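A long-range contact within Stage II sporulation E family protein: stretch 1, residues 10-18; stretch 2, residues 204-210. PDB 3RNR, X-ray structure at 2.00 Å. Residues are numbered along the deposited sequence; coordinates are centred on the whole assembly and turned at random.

Stretch 1 (10-18) KAYCVVVDG
Stretch 2, residues 204-210: ATLALVI

Two extended strands, nearly two hundred residues apart in one chain, lie against each other with no direct hydrogen bond between them. Residues 10-18 form the first strand and 205-210 the second, with A204 leading into it as loop. Their N-to-C directions differ by 168°, so they run antiparallel, and their axes approach to 5.9 Å. The register is set by C13 and A207, whose CA atoms are 5.6 Å apart. Backbone torsions are β-like from K10 to D17 and from T205 to I210: phi/psi is -143/148 at C13 and -126/143 at V15, and, on the second strand, -145/145 at A207 and -127/136 at V209. G18 has phi/psi -65/157, and A204 has -56/147.

Side chains alternate along each strand. The CA-to-CB bonds of A11, C13, V15 and D17 point toward the second strand, and those of T205, A207 and V209 point back toward the first. Y12, V14 and V16, like L206, L208 and I210, direct theirs away. Y12 (chi1 62°, chi2 81°), V14 (p), V16 (t), L206 (m, t), L208 (p, with chi2 off-well at 100°) and I210 (m, m) therefore add little to this contact, and K10, extended as m, t, t, t, lies beyond its reach.

Apolar packing supplies most of the 362 Å² buried between the stretches, summed over both sides. At its centre, C13 CB meets A207 CB at 3.8 Å; A207 presents a single methyl directly to C13 CB at the point where the CA atoms are nearest, and C13 CB also lies 3.9 Å from L208 N. C13 adopts the p rotamer, chi1 55°, and its SG sits 3.8 Å from V209 CG2. The sulfur is weakly polar and polarizable, so it packs well against a methyl. V209, in the t rotamer, gives up more area than any other residue, 75 Å². Its two branches reach different neighbours: CG1 lies 3.8 Å from A11 CB, the methyl that A11 presents to it, while CG2, besides touching the sulfur, comes within 3.6 Å of the Y12 carbonyl carbon C.

V15, chi1 -68° (m), covers the next part of the interface. Its CG1 is 4.0 Å from A207 CB, 3.9 Å from A207 N and 3.9 Å from T205 O, so one methyl packs against side chain and backbone alike. The same CG1 is 4.1 Å from T205 CG2, bringing the methyl of threonine into the apolar surface.

The polar link lies at the D17 end and passes through water. T205 is in the m rotamer, and D17 has chi1 -100°, between wells, with chi2 117°. D17 OD1 and T205 OG1 are 4.3 Å apart, and water 1 bridges them, donating to D17 OD1 at 2.9 Å and to T205 OG1 at 3.0 Å. Threonine suits this boundary because it offers a hydroxyl to the water and a methyl to V15, while the aspartate carboxylate provides an acceptor for the bridging water.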

# COMPACT_ATOMS: atom_id res chain seq x y z
N LYS B 10 -5.68 -11.46 -3.82
CA LYS B 10 -4.98 -11.30 -2.55
C LYS B 10 -5.12 -9.94 -1.86
O LYS B 10 -5.27 -8.91 -2.51
CB LYS B 10 -3.49 -11.62 -2.74
CG LYS B 10 -3.24 -13.05 -3.21
CD LYS B 10 -1.75 -13.35 -3.30
CE LYS B 10 -1.53 -14.74 -3.86
NZ LYS B 10 -0.14 -14.90 -4.36
N ALA B 11 -5.06 -9.97 -0.53
CA ALA B 11 -4.88 -8.75 0.25
C ALA B 11 -3.51 -8.92 0.91
O ALA B 11 -3.22 -9.98 1.46
CB ALA B 11 -5.95 -8.63 1.29
N TYR B 12 -2.68 -7.89 0.86
CA TYR B 12 -1.30 -8.02 1.31
C TYR B 12 -0.91 -6.89 2.24
O TYR B 12 -1.57 -5.85 2.28
CB TYR B 12 -0.34 -8.03 0.11
CG TYR B 12 -0.38 -6.75 -0.70
CD1 TYR B 12 0.33 -5.62 -0.30
CD2 TYR B 12 -1.14 -6.67 -1.85
CE1 TYR B 12 0.29 -4.45 -1.05
CE2 TYR B 12 -1.19 -5.51 -2.60
CZ TYR B 12 -0.48 -4.40 -2.19
OH TYR B 12 -0.54 -3.25 -2.94
N CYS B 13 0.18 -7.10 2.97
CA CYS B 13 0.72 -6.07 3.86
C CYS B 13 2.24 -6.15 3.82
O CYS B 13 2.81 -7.22 3.63
CB CYS B 13 0.22 -6.27 5.29
SG CYS B 13 0.53 -7.92 6.02
N VAL B 14 2.89 -5.01 3.98
CA VAL B 14 4.34 -4.99 3.96
C VAL B 14 4.85 -3.86 4.85
O VAL B 14 4.22 -2.81 4.96
CB VAL B 14 4.88 -4.87 2.50
CG1 VAL B 14 4.19 -3.76 1.75
CG2 VAL B 14 6.41 -4.65 2.51
N VAL B 15 5.97 -4.11 5.52
CA VAL B 15 6.72 -3.06 6.19
C VAL B 15 8.15 -3.13 5.70
O VAL B 15 8.69 -4.22 5.48
CB VAL B 15 6.69 -3.21 7.74
CG1 VAL B 15 5.28 -2.94 8.29
CG2 VAL B 15 7.20 -4.61 8.18
N VAL B 16 8.76 -1.96 5.53
CA VAL B 16 10.14 -1.87 5.07
C VAL B 16 10.86 -0.79 5.88
O VAL B 16 10.31 0.29 6.08
CB VAL B 16 10.21 -1.44 3.59
CG1 VAL B 16 11.65 -1.36 3.14
CG2 VAL B 16 9.45 -2.44 2.69
N ASP B 17 12.08 -1.06 6.33
CA ASP B 17 12.87 0.02 6.94
C ASP B 17 14.32 0.05 6.49
O ASP B 17 14.99 -0.98 6.44
CB ASP B 17 12.77 -0.01 8.46
CG ASP B 17 11.79 1.02 8.99
OD1 ASP B 17 10.78 0.63 9.60
OD2 ASP B 17 12.04 2.22 8.76
N GLY B 18 14.82 1.24 6.18
CA GLY B 18 16.21 1.36 5.77
C GLY B 18 17.11 0.99 6.93
O GLY B 18 16.70 1.10 8.09
N ALA B 204 6.70 1.15 16.92
CA ALA B 204 6.73 0.20 15.81
C ALA B 204 5.92 0.63 14.60
O ALA B 204 4.88 1.27 14.74
CB ALA B 204 6.26 -1.18 16.28
N THR B 205 6.39 0.27 13.41
CA THR B 205 5.61 0.43 12.20
C THR B 205 4.86 -0.87 11.96
O THR B 205 5.46 -1.95 12.05
CB THR B 205 6.51 0.80 10.99
OG1 THR B 205 7.09 2.09 11.21
CG2 THR B 205 5.71 0.86 9.71
N LEU B 206 3.56 -0.78 11.66
CA LEU B 206 2.69 -1.95 11.63
C LEU B 206 1.87 -1.97 10.36
O LEU B 206 1.43 -0.92 9.88
CB LEU B 206 1.71 -1.93 12.82
CG LEU B 206 2.25 -1.92 14.25
CD1 LEU B 206 1.08 -1.89 15.23
CD2 LEU B 206 3.15 -3.14 14.50
N ALA B 207 1.65 -3.17 9.83
CA ALA B 207 0.70 -3.36 8.75
C ALA B 207 0.05 -4.70 8.95
O ALA B 207 0.68 -5.66 9.43
CB ALA B 207 1.39 -3.30 7.39
N LEU B 208 -1.23 -4.80 8.60
CA LEU B 208 -1.93 -6.04 8.87
C LEU B 208 -3.01 -6.35 7.86
O LEU B 208 -3.56 -5.46 7.21
CB LEU B 208 -2.52 -6.02 10.28
CG LEU B 208 -3.52 -4.92 10.56
CD1 LEU B 208 -4.93 -5.49 10.46
CD2 LEU B 208 -3.27 -4.35 11.95
N VAL B 209 -3.34 -7.63 7.74
CA VAL B 209 -4.46 -8.08 6.93
C VAL B 209 -5.37 -8.96 7.76
O VAL B 209 -4.90 -9.76 8.50
CB VAL B 209 -4.02 -8.86 5.72
CG1 VAL B 209 -5.23 -9.32 4.92
CG2 VAL B 209 -3.08 -8.09 4.88
N ILE B 210 -6.67 -8.76 7.65
CA ILE B 210 -7.68 -9.61 8.27
C ILE B 210 -8.55 -10.20 7.19
O ILE B 210 -9.04 -9.49 6.35
CB ILE B 210 -8.59 -8.86 9.21
CG1 ILE B 210 -7.82 -8.06 10.22
CG2 ILE B 210 -9.53 -9.80 9.90
CD1 ILE B 210 -7.04 -8.82 11.10
O HOH W 1 8.94 2.85 9.03